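Long-range contacts in ricin B-like lectin (Macrolepiota procera, PDB 4IYB), which binds beta-D-galactose as a lectin built on the ricin-type beta-trefoil fold: residues F83-W88 against I99-T104; W88-N93 against E129-T134; N93-R98 against T134-R139. All coordinates share one frame; numbering follows the deposited sequence.

Interaction 1. Residues F83-W88 against I99-T104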
loop_
_atom_site.group_PDB
_atom_site.type_symbol
_atom_site.label_atom_id
_atom_site.label_comp_id
_atom_site.label_asym_id
_atom_site.label_seq_id
_atom_site.Cartn_x
_atom_site.Cartn_y
_atom_site.Cartn_z
ATOM N N PHE A 83 0.572 12.236 0.094
ATOM C CA PHE A 83 0.328 11.776 -1.279
ATOM C C PHE A 83 -1.047 11.121 -1.316
ATOM O O PHE A 83 -1.358 10.241 -0.526
ATOM C CB PHE A 83 1.405 10.785 -1.709
ATOM C CG PHE A 83 1.281 10.345 -3.137
ATOM C CD1 PHE A 83 0.423 9.312 -3.482
ATOM C CD2 PHE A 83 2.057 10.905 -4.118
ATOM C CE1 PHE A 83 0.293 8.936 -4.800
ATOM C CE2 PHE A 83 1.935 10.533 -5.420
ATOM C CZ PHE A 83 1.063 9.519 -5.769
ATOM N N GLU A 84 -1.902 11.580 -2.232
ATOM C CA GLU A 84 -3.288 11.149 -2.297
ATOM C C GLU A 84 -3.478 9.880 -3.156
ATOM O O GLU A 84 -2.914 9.744 -4.247
ATOM C CB GLU A 84 -4.131 12.277 -2.882
ATOM C CG GLU A 84 -4.277 13.459 -1.924
ATOM C CD GLU A 84 -5.318 14.482 -2.352
ATOM O OE1 GLU A 84 -6.046 15.023 -1.468
ATOM O OE2 GLU A 84 -5.344 14.805 -3.550
ATOM N N TRP A 85 -4.268 8.970 -2.605
ATOM C CA TRP A 85 -4.600 7.670 -3.192
ATOM C C TRP A 85 -6.108 7.534 -3.241
ATOM O O TRP A 85 -6.836 8.084 -2.393
ATOM C CB TRP A 85 -4.074 6.537 -2.310
ATOM C CG TRP A 85 -2.601 6.491 -2.182
ATOM C CD1 TRP A 85 -1.833 6.920 -1.111
ATOM C CD2 TRP A 85 -1.677 5.946 -3.135
ATOM N NE1 TRP A 85 -0.499 6.655 -1.353
ATOM C CE2 TRP A 85 -0.374 6.088 -2.592
ATOM C CE3 TRP A 85 -1.819 5.378 -4.409
ATOM C CZ2 TRP A 85 0.765 5.669 -3.281
ATOM C CZ3 TRP A 85 -0.689 4.966 -5.087
ATOM C CH2 TRP A 85 0.588 5.116 -4.523
ATOM N N HIS A 86 -6.615 6.748 -4.193
ATOM C CA HIS A 86 -8.013 6.324 -4.188
ATOM C C HIS A 86 -8.093 4.808 -4.025
ATOM O O HIS A 86 -7.231 4.084 -4.529
ATOM C CB HIS A 86 -8.706 6.694 -5.507
ATOM C CG HIS A 86 -8.939 8.151 -5.678
ATOM N ND1 HIS A 86 -9.219 8.726 -6.907
ATOM C CD2 HIS A 86 -8.955 9.162 -4.779
ATOM C CE1 HIS A 86 -9.335 10.032 -6.758
ATOM N NE2 HIS A 86 -9.235 10.315 -5.473
ATOM N N ILE A 87 -9.103 4.344 -3.305
ATOM C CA ILE A 87 -9.286 2.918 -3.076
ATOM C C ILE A 87 -10.627 2.477 -3.598
ATOM O O ILE A 87 -11.621 3.191 -3.453
ATOM C CB ILE A 87 -9.081 2.504 -1.597
ATOM C CG1 ILE A 87 -10.246 2.932 -0.720
ATOM C CG2 ILE A 87 -7.774 3.103 -1.080
ATOM C CD1 ILE A 87 -10.156 2.409 0.713
ATOM N N TRP A 88 -10.615 1.349 -4.280
ATOM C CA TRP A 88 -11.789 0.731 -4.881
ATOM C C TRP A 88 -11.910 -0.720 -4.448
ATOM O O TRP A 88 -10.929 -1.474 -4.505
ATOM C CB TRP A 88 -11.684 0.763 -6.408
ATOM C CG TRP A 88 -11.693 2.167 -6.973
ATOM C CD1 TRP A 88 -10.622 2.990 -7.149
ATOM C CD2 TRP A 88 -12.842 2.892 -7.414
ATOM N NE1 TRP A 88 -11.036 4.197 -7.696
ATOM C CE2 TRP A 88 -12.396 4.151 -7.867
ATOM C CE3 TRP A 88 -14.200 2.575 -7.509
ATOM C CZ2 TRP A 88 -13.277 5.115 -8.399
ATOM C CZ3 TRP A 88 -15.074 3.545 -7.995
ATOM C CH2 TRP A 88 -14.601 4.816 -8.387
ATOM N N ILE A 99 -5.611 -0.041 -4.839
ATOM C CA ILE A 99 -5.193 1.276 -4.392
ATOM C C ILE A 99 -4.502 1.980 -5.567
ATOM O O ILE A 99 -3.485 1.500 -6.093
ATOM C CB ILE A 99 -4.238 1.153 -3.186
ATOM C CG1 ILE A 99 -4.940 0.403 -2.052
ATOM C CG2 ILE A 99 -3.787 2.521 -2.737
ATOM C CD1 ILE A 99 -4.021 0.019 -0.906
ATOM N N PHE A 100 -5.130 3.058 -6.036
ATOM C CA PHE A 100 -4.751 3.709 -7.321
ATOM C C PHE A 100 -4.176 5.097 -7.122
ATOM O O PHE A 100 -4.639 5.869 -6.269
ATOM C CB PHE A 100 -5.988 3.906 -8.211
ATOM C CG PHE A 100 -6.468 2.671 -8.910
ATOM C CD1 PHE A 100 -7.336 1.780 -8.302
ATOM C CD2 PHE A 100 -6.071 2.406 -10.209
ATOM C CE1 PHE A 100 -7.805 0.657 -8.996
ATOM C CE2 PHE A 100 -6.491 1.287 -10.883
ATOM C CZ PHE A 100 -7.398 0.418 -10.295
ATOM N N VAL A 101 -3.240 5.465 -7.997
ATOM C CA VAL A 101 -2.920 6.869 -8.212
ATOM C C VAL A 101 -4.127 7.527 -8.855
ATOM O O VAL A 101 -4.618 7.021 -9.879
ATOM C CB VAL A 101 -1.677 7.053 -9.109
ATOM C CG1 VAL A 101 -1.410 8.528 -9.312
ATOM C CG2 VAL A 101 -0.459 6.362 -8.466
ATOM N N PRO A 102 -4.656 8.603 -8.250
ATOM C CA PRO A 102 -5.870 9.250 -8.789
ATOM C C PRO A 102 -5.734 9.583 -10.285
ATOM O O PRO A 102 -4.692 10.076 -10.755
ATOM C CB PRO A 102 -6.022 10.495 -7.918
ATOM C CG PRO A 102 -5.454 10.050 -6.596
ATOM C CD PRO A 102 -4.244 9.244 -6.992
ATOM N N PHE A 103 -6.825 9.316 -11.002
ATOM C CA PHE A 103 -6.982 9.648 -12.429
ATOM C C PHE A 103 -6.064 8.833 -13.342
ATOM O O PHE A 103 -5.850 9.185 -14.502
ATOM C CB PHE A 103 -6.793 11.167 -12.648
ATOM C CG PHE A 103 -7.592 12.018 -11.696
ATOM C CD1 PHE A 103 -8.978 11.998 -11.706
ATOM C CD2 PHE A 103 -6.958 12.778 -10.735
ATOM C CE1 PHE A 103 -9.707 12.751 -10.816
ATOM C CE2 PHE A 103 -7.689 13.491 -9.801
ATOM C CZ PHE A 103 -9.055 13.500 -9.857
ATOM N N THR A 104 -5.576 7.688 -12.856
ATOM C CA THR A 104 -4.734 6.825 -13.627
ATOM C C THR A 104 -5.210 5.372 -13.552
ATOM O O THR A 104 -6.056 5.021 -12.720
ATOM C CB THR A 104 -3.271 6.849 -13.167
ATOM O OG1 THR A 104 -3.104 5.988 -12.002
ATOM C CG2 THR A 104 -2.770 8.244 -12.891
#

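Interaction 2. Residues W88-N93 against E129-T134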
loop_
_atom_site.group_PDB
_atom_site.type_symbol
_atom_site.label_atom_id
_atom_site.label_comp_id
_atom_site.label_asym_id
_atom_site.label_seq_id
_atom_site.Cartn_x
_atom_site.Cartn_y
_atom_site.Cartn_z
ATOM N N TRP A 88 -10.615 1.349 -4.280
ATOM C CA TRP A 88 -11.789 0.731 -4.881
ATOM C C TRP A 88 -11.910 -0.720 -4.448
ATOM O O TRP A 88 -10.929 -1.474 -4.505
ATOM C CB TRP A 88 -11.684 0.763 -6.408
ATOM C CG TRP A 88 -11.693 2.167 -6.973
ATOM C CD1 TRP A 88 -10.622 2.990 -7.149
ATOM C CD2 TRP A 88 -12.842 2.892 -7.414
ATOM N NE1 TRP A 88 -11.036 4.197 -7.696
ATOM C CE2 TRP A 88 -12.396 4.151 -7.867
ATOM C CE3 TRP A 88 -14.200 2.575 -7.509
ATOM C CZ2 TRP A 88 -13.277 5.115 -8.399
ATOM C CZ3 TRP A 88 -15.074 3.545 -7.995
ATOM C CH2 TRP A 88 -14.601 4.816 -8.387
ATOM N N ARG A 89 -13.104 -1.161 -4.073
ATOM C CA ARG A 89 -13.220 -2.551 -3.774
ATOM C C ARG A 89 -13.018 -3.485 -4.949
ATOM O O ARG A 89 -13.396 -3.204 -6.103
ATOM C CB ARG A 89 -14.492 -2.817 -2.999
ATOM C CG ARG A 89 -15.679 -3.259 -3.787
ATOM C CD ARG A 89 -16.812 -3.574 -2.822
ATOM N NE ARG A 89 -17.989 -4.045 -3.513
ATOM C CZ ARG A 89 -18.944 -3.248 -3.965
ATOM N NH1 ARG A 89 -18.864 -1.940 -3.783
ATOM N NH2 ARG A 89 -19.979 -3.794 -4.566
ATOM N N ASP A 90 -12.354 -4.593 -4.680
ATOM C CA ASP A 90 -11.999 -5.557 -5.680
ATOM C C ASP A 90 -13.175 -6.429 -6.087
ATOM O O ASP A 90 -14.057 -6.663 -5.281
ATOM C CB ASP A 90 -10.865 -6.447 -5.172
ATOM C CG ASP A 90 -10.345 -7.377 -6.239
ATOM O OD1 ASP A 90 -9.927 -6.845 -7.309
ATOM O OD2 ASP A 90 -10.382 -8.605 -6.054
ATOM N N GLU A 91 -13.158 -6.945 -7.312
ATOM C CA GLU A 91 -14.231 -7.807 -7.802
ATOM C C GLU A 91 -14.099 -9.267 -7.354
ATOM O O GLU A 91 -15.110 -9.953 -7.153
ATOM C CB GLU A 91 -14.293 -7.752 -9.333
ATOM C CG GLU A 91 -15.540 -8.393 -9.913
ATOM C CD GLU A 91 -15.731 -8.142 -11.410
ATOM O OE1 GLU A 91 -16.787 -8.599 -11.915
ATOM O OE2 GLU A 91 -14.793 -7.640 -12.060
ATOM N N ALA A 92 -12.872 -9.778 -7.274
ATOM C CA ALA A 92 -12.672 -11.185 -6.923
ATOM C C ALA A 92 -12.898 -11.456 -5.442
ATOM O O ALA A 92 -13.505 -12.475 -5.052
ATOM C CB ALA A 92 -11.284 -11.638 -7.327
ATOM N N ASN A 93 -12.425 -10.543 -4.619
ATOM C CA ASN A 93 -12.690 -10.551 -3.183
ATOM C C ASN A 93 -13.126 -9.177 -2.753
ATOM O O ASN A 93 -12.315 -8.268 -2.625
ATOM C CB ASN A 93 -11.443 -10.972 -2.386
ATOM C CG ASN A 93 -10.937 -12.345 -2.764
ATOM O OD1 ASN A 93 -9.863 -12.491 -3.398
ATOM N ND2 ASN A 93 -11.702 -13.363 -2.429
ATOM N N GLU A 129 -6.047 -8.544 -13.607
ATOM C CA GLU A 129 -6.756 -9.423 -12.659
ATOM C C GLU A 129 -5.908 -10.115 -11.572
ATOM O O GLU A 129 -6.448 -10.758 -10.674
ATOM C CB GLU A 129 -7.565 -10.463 -13.441
ATOM C CG GLU A 129 -6.700 -11.556 -14.030
ATOM C CD GLU A 129 -7.366 -12.273 -15.190
ATOM O OE1 GLU A 129 -7.390 -11.706 -16.308
ATOM O OE2 GLU A 129 -7.854 -13.408 -14.985
ATOM N N GLY A 130 -4.593 -9.976 -11.599
ATOM C CA GLY A 130 -3.771 -10.706 -10.628
ATOM C C GLY A 130 -4.082 -10.296 -9.194
ATOM O O GLY A 130 -4.143 -9.103 -8.879
ATOM N N LEU A 131 -4.178 -11.284 -8.303
ATOM C CA LEU A 131 -4.563 -11.014 -6.936
ATOM C C LEU A 131 -3.452 -10.339 -6.140
ATOM O O LEU A 131 -3.686 -9.822 -5.058
ATOM C CB LEU A 131 -5.000 -12.307 -6.242
ATOM C CG LEU A 131 -6.298 -12.911 -6.781
ATOM C CD1 LEU A 131 -6.607 -14.200 -6.026
ATOM C CD2 LEU A 131 -7.440 -11.927 -6.615
ATOM N N HIS A 132 -2.242 -10.314 -6.684
ATOM C CA HIS A 132 -1.150 -9.612 -6.016
ATOM C C HIS A 132 -1.296 -8.112 -6.157
ATOM O O HIS A 132 -0.489 -7.376 -5.600
ATOM C CB HIS A 132 0.178 -10.052 -6.599
ATOM C CG HIS A 132 0.291 -9.821 -8.068
ATOM N ND1 HIS A 132 -0.396 -10.593 -8.985
ATOM C CD2 HIS A 132 0.953 -8.878 -8.777
ATOM C CE1 HIS A 132 -0.151 -10.128 -10.203
ATOM N NE2 HIS A 132 0.661 -9.090 -10.107
ATOM N N GLN A 133 -2.333 -7.658 -6.876
ATOM C CA GLN A 133 -2.688 -6.234 -6.901
ATOM C C GLN A 133 -3.850 -5.872 -5.949
ATOM O O GLN A 133 -4.446 -4.802 -6.068
ATOM C CB GLN A 133 -3.057 -5.791 -8.334
ATOM C CG GLN A 133 -1.968 -6.037 -9.367
ATOM C CD GLN A 133 -2.266 -5.324 -10.666
ATOM O OE1 GLN A 133 -3.391 -5.000 -10.971
ATOM N NE2 GLN A 133 -1.210 -4.984 -11.386
ATOM N N THR A 134 -4.165 -6.784 -5.026
ATOM C CA THR A 134 -5.303 -6.601 -4.141
ATOM C C THR A 134 -4.866 -6.746 -2.699
ATOM O O THR A 134 -3.963 -7.500 -2.398
ATOM C CB THR A 134 -6.487 -7.552 -4.500
ATOM O OG1 THR A 134 -6.197 -8.917 -4.154
ATOM C CG2 THR A 134 -6.850 -7.440 -5.977
HETATM O O HOH W 1 -8.796 -9.906 -4.067
#

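Interaction 3. Residues N93-R98 against T134-R139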
loop_
_atom_site.group_PDB
_atom_site.type_symbol
_atom_site.label_atom_id
_atom_site.label_comp_id
_atom_site.label_asym_id
_atom_site.label_seq_id
_atom_site.Cartn_x
_atom_site.Cartn_y
_atom_site.Cartn_z
ATOM N N ASN A 93 -12.425 -10.543 -4.619
ATOM C CA ASN A 93 -12.690 -10.551 -3.183
ATOM C C ASN A 93 -13.126 -9.177 -2.753
ATOM O O ASN A 93 -12.315 -8.268 -2.625
ATOM C CB ASN A 93 -11.443 -10.972 -2.386
ATOM C CG ASN A 93 -10.937 -12.345 -2.764
ATOM O OD1 ASN A 93 -9.863 -12.491 -3.398
ATOM N ND2 ASN A 93 -11.702 -13.363 -2.429
ATOM N N GLU A 94 -14.422 -9.007 -2.509
ATOM C CA GLU A 94 -14.984 -7.681 -2.310
ATOM C C GLU A 94 -14.664 -7.047 -0.954
ATOM O O GLU A 94 -14.876 -5.850 -0.763
ATOM C CB GLU A 94 -16.514 -7.676 -2.523
ATOM C CG GLU A 94 -16.905 -8.068 -3.950
ATOM C CD GLU A 94 -18.383 -7.805 -4.256
ATOM O OE1 GLU A 94 -18.942 -8.685 -4.936
ATOM O OE2 GLU A 94 -18.907 -6.784 -3.821
ATOM N N ASN A 95 -14.067 -7.848 -0.055
ATOM C CA ASN A 95 -13.538 -7.326 1.194
ATOM C C ASN A 95 -12.144 -6.720 1.003
ATOM O O ASN A 95 -11.671 -6.011 1.889
ATOM C CB ASN A 95 -13.417 -8.442 2.213
ATOM C CG ASN A 95 -12.508 -9.531 1.736
ATOM O OD1 ASN A 95 -12.782 -10.179 0.729
ATOM N ND2 ASN A 95 -11.385 -9.674 2.380
ATOM N N ALA A 96 -11.559 -6.886 -0.186
ATOM C CA ALA A 96 -10.247 -6.349 -0.478
ATOM C C ALA A 96 -10.328 -5.153 -1.387
ATOM O O ALA A 96 -11.394 -4.867 -1.943
ATOM C CB ALA A 96 -9.343 -7.404 -1.072
ATOM N N PHE A 97 -9.189 -4.515 -1.610
ATOM C CA PHE A 97 -9.144 -3.214 -2.278
ATOM C C PHE A 97 -8.006 -3.183 -3.290
ATOM O O PHE A 97 -6.972 -3.865 -3.131
ATOM C CB PHE A 97 -8.886 -2.070 -1.288
ATOM C CG PHE A 97 -10.011 -1.798 -0.332
ATOM C CD1 PHE A 97 -11.118 -1.086 -0.752
ATOM C CD2 PHE A 97 -9.976 -2.290 0.969
ATOM C CE1 PHE A 97 -12.148 -0.823 0.120
ATOM C CE2 PHE A 97 -11.035 -2.045 1.848
ATOM C CZ PHE A 97 -12.116 -1.320 1.410
ATOM N N ARG A 98 -8.211 -2.361 -4.321
ATOM C CA ARG A 98 -7.141 -1.867 -5.169
ATOM C C ARG A 98 -6.889 -0.412 -4.897
ATOM O O ARG A 98 -7.823 0.361 -4.664
ATOM C CB ARG A 98 -7.523 -2.105 -6.627
ATOM C CG ARG A 98 -7.588 -3.578 -6.975
ATOM C CD ARG A 98 -8.157 -3.813 -8.367
ATOM N NE ARG A 98 -8.085 -5.228 -8.711
ATOM C CZ ARG A 98 -7.095 -5.806 -9.372
ATOM N NH1 ARG A 98 -6.068 -5.069 -9.793
ATOM N NH2 ARG A 98 -7.114 -7.125 -9.597
ATOM N N THR A 134 -4.165 -6.784 -5.026
ATOM C CA THR A 134 -5.303 -6.601 -4.141
ATOM C C THR A 134 -4.866 -6.746 -2.699
ATOM O O THR A 134 -3.963 -7.500 -2.398
ATOM C CB THR A 134 -6.487 -7.552 -4.500
ATOM O OG1 THR A 134 -6.197 -8.917 -4.154
ATOM C CG2 THR A 134 -6.850 -7.440 -5.977
ATOM N N TRP A 135 -5.519 -6.012 -1.822
ATOM C CA TRP A 135 -4.993 -5.757 -0.493
ATOM C C TRP A 135 -6.159 -5.692 0.482
ATOM O O TRP A 135 -7.160 -5.071 0.202
ATOM C CB TRP A 135 -4.242 -4.428 -0.451
ATOM C CG TRP A 135 -3.198 -4.290 -1.508
ATOM C CD1 TRP A 135 -3.405 -3.865 -2.788
ATOM C CD2 TRP A 135 -1.797 -4.587 -1.409
ATOM N NE1 TRP A 135 -2.228 -3.859 -3.476
ATOM C CE2 TRP A 135 -1.219 -4.274 -2.641
ATOM C CE3 TRP A 135 -0.964 -5.031 -0.374
ATOM C CZ2 TRP A 135 0.149 -4.390 -2.869
ATOM C CZ3 TRP A 135 0.386 -5.170 -0.624
ATOM C CH2 TRP A 135 0.922 -4.855 -1.847
ATOM N N THR A 136 -5.988 -6.283 1.655
ATOM C CA THR A 136 -6.904 -6.054 2.764
ATOM C C THR A 136 -6.363 -4.973 3.700
ATOM O O THR A 136 -5.140 -4.852 3.878
ATOM C CB THR A 136 -7.248 -7.343 3.518
ATOM O OG1 THR A 136 -6.050 -7.938 4.015
ATOM C CG2 THR A 136 -7.985 -8.321 2.631
ATOM N N ILE A 137 -7.267 -4.177 4.282
ATOM C CA ILE A 137 -6.891 -3.114 5.168
ATOM C C ILE A 137 -7.427 -3.470 6.552
ATOM O O ILE A 137 -8.628 -3.486 6.765
ATOM C CB ILE A 137 -7.412 -1.753 4.670
ATOM C CG1 ILE A 137 -6.807 -1.411 3.294
ATOM C CG2 ILE A 137 -7.122 -0.648 5.661
ATOM C CD1 ILE A 137 -7.465 -0.239 2.587
ATOM N N ASP A 138 -6.518 -3.907 7.419
ATOM C CA ASP A 138 -6.827 -4.674 8.616
ATOM C C ASP A 138 -6.390 -3.910 9.887
ATOM O O ASP A 138 -5.460 -3.115 9.886
ATOM C CB ASP A 138 -6.079 -6.036 8.594
ATOM C CG ASP A 138 -6.298 -6.838 7.281
ATOM O OD1 ASP A 138 -7.453 -7.133 7.008
ATOM O OD2 ASP A 138 -5.300 -7.106 6.540
ATOM N N ARG A 139 -7.097 -4.163 10.991
ATOM C CA ARG A 139 -6.640 -3.691 12.274
ATOM C C ARG A 139 -5.235 -4.241 12.580
ATOM O O ARG A 139 -4.944 -5.387 12.277
ATOM C CB ARG A 139 -7.629 -4.098 13.369
ATOM C CG ARG A 139 -9.047 -3.534 13.203
ATOM C CD ARG A 139 -9.178 -2.026 13.421
ATOM N NE ARG A 139 -10.509 -1.555 12.982
ATOM C CZ ARG A 139 -10.860 -0.279 12.815
ATOM N NH1 ARG A 139 -9.995 0.701 13.076
ATOM N NH2 ARG A 139 -12.081 0.020 12.340
HETATM O O HOH W 1 -8.796 -9.906 -4.067
HETATM O O HOH W 2 -10.008 -4.937 3.743
#

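Interaction 1. Residues F83-W88 against I99-T104
H86 and F100 form the hydrogen-bonded antiparallel pair that joins the strands 86-89 and 97-100. The bond from H86 N to F100 O is 3.0 Å long, and the return bond from F100 N to H86 O is 2.8 Å and almost straight, with 178° at the hydrogen. I87 and I99 follow as a non-hydrogen-bonded pair, their side chains lying alongside each other on the face away from H86 and F100.

P102 makes the CH-pi contact. Its CG sits over the centre of the H86 imidazole, 3.8 Å from the centroid and only 5° off the ring normal. The proline is also tight against the backbone, with CD 3.1 Å from E84 O.

W85 leads the apolar group. With CG anti to its carbonyl carbon (chi1 -64°), the indole turns its CE3-CZ3 edge to the 99-101 backbone: W85 CE3 lies 3.9 Å from I99 CG2, and W85 CZ3 is 3.7 Å from V101 CG2. F100 O comes up to the edge of the indole, near its plane, while F83 lies over part of one face. At the other end, W88 CD1 meets F100 CD1 obliquely at 3.7 Å, the side chains crossing at about a right angle.

A type II turn from V101 to T104, with P102 in it, brings T104 N and OG1 to V101 O from the same face of that carbonyl. The contact is the body of a beta hairpin. W85 and I99 pack inward on L108 of strand 106-110, W85 NE1 bonds L64 O, and I87 touches W53 of strand 53-57.

Interaction 2. Residues W88-N93 against E129-T134
D90, N93 and T134 come together round a single water, and no direct hydrogen bond crosses between W88-N93 and E129-T134. That water lies 2.9 Å from both D90 OD2 and N93 OD1 and 2.8 Å from T134 OG1. It is placed to donate to all three, though with two hydrogens it can give to only two at a time.

Each side is braced internally. D90 OD2 also accepts from N93 N at 3.2 Å, on its anti side and 26° out of the carboxylate plane, which makes an Asx motif; A92 N adds a weak bond to the same oxygen. Across the way, T134 has OG1 between its backbone N and carbonyl carbon (chi1 72°), and from there the hydroxyl gives to L131 O at 2.8 Å. T134 N reaches that carbonyl too.

The same rotamer turns T134 CG2 to the aspartate, 3.4 Å from D90 OD1, the two side chains crossing at about a right angle. Nearer the surface, one methyl of L131 fills in: its CD2 lies 3.9 Å from A92 CB and close to N93 OD1.

R98 of strand 97-100 ties both sides together, its NE salt-bridged to D90 OD1 and its NH1 bonded to Q133 OE1. The contact thus sets the 90-93 end of the hairpin beside the 3-10 turn that leads from strand 120-126 into strand 135-138, with V15 touching both N93 and T134.

Interaction 3. Residues N93-R98 against T134-R139
F97 and W135 share two backbone hydrogen bonds, making a single antiparallel bridge. F97 N gives to W135 O at 2.8 Å and W135 N to F97 O at 2.9 Å, both bent, with 142° and 133° at the hydrogen. F97 O also takes a CA-H contact from T134 and lies in the plane of the indole at its edge.

Where the strands part, a second water carries the pairing on: it gives to N95 O at 2.7 Å and accepts from I137 N at 2.9 Å. A96 N is met by N93 O inside a type I turn. T136 OG1 gives to D138 OD2 on its syn lone pair, an oxygen that also bonds T13 OG1.

T134 CG2 lies over one face of the R98 guanidinium, 3.6 Å from R98 NH2, which gives to W128 O. F97 carries its ring anti to the carbonyl carbon (chi1 -68°); the I137 chain crosses it at about a right angle, I137 CD1 approaching F97 CD2 obliquely at 3.6 Å.

The bridge joins the hairpin to the C-terminal strand of the beta-trefoil, the W135 side chain about 9 Å from that of the galactose-binding D22. Strand 135-138 pairs on its other side with strand 9-14, the first of the chain, while W135 NE1 bonds L108 O in strand 106-110.

Overall arrangement
Following the chain from the N terminus, the first segment met is F83-W88, which leads into strand 86-89; the chain then rounds the 90-96 tip and returns along strand 97-100. Interaction 1 closes this short hairpin loop, with ten residues between its segments. Interactions 2 and 3 each close a longer loop of 35 residues, which takes in strands 106-110 and 120-126. None of the three nests in another: every pair crosses. Interactions 1 and 2 share W88, while N93, T134 and one water belong to both 2 and 3. Interaction 1 holds the hairpin together; interaction 2 sets its tip against the loop before strand 135-138, and interaction 3 joins it to that strand, which pairs with strand 9-14.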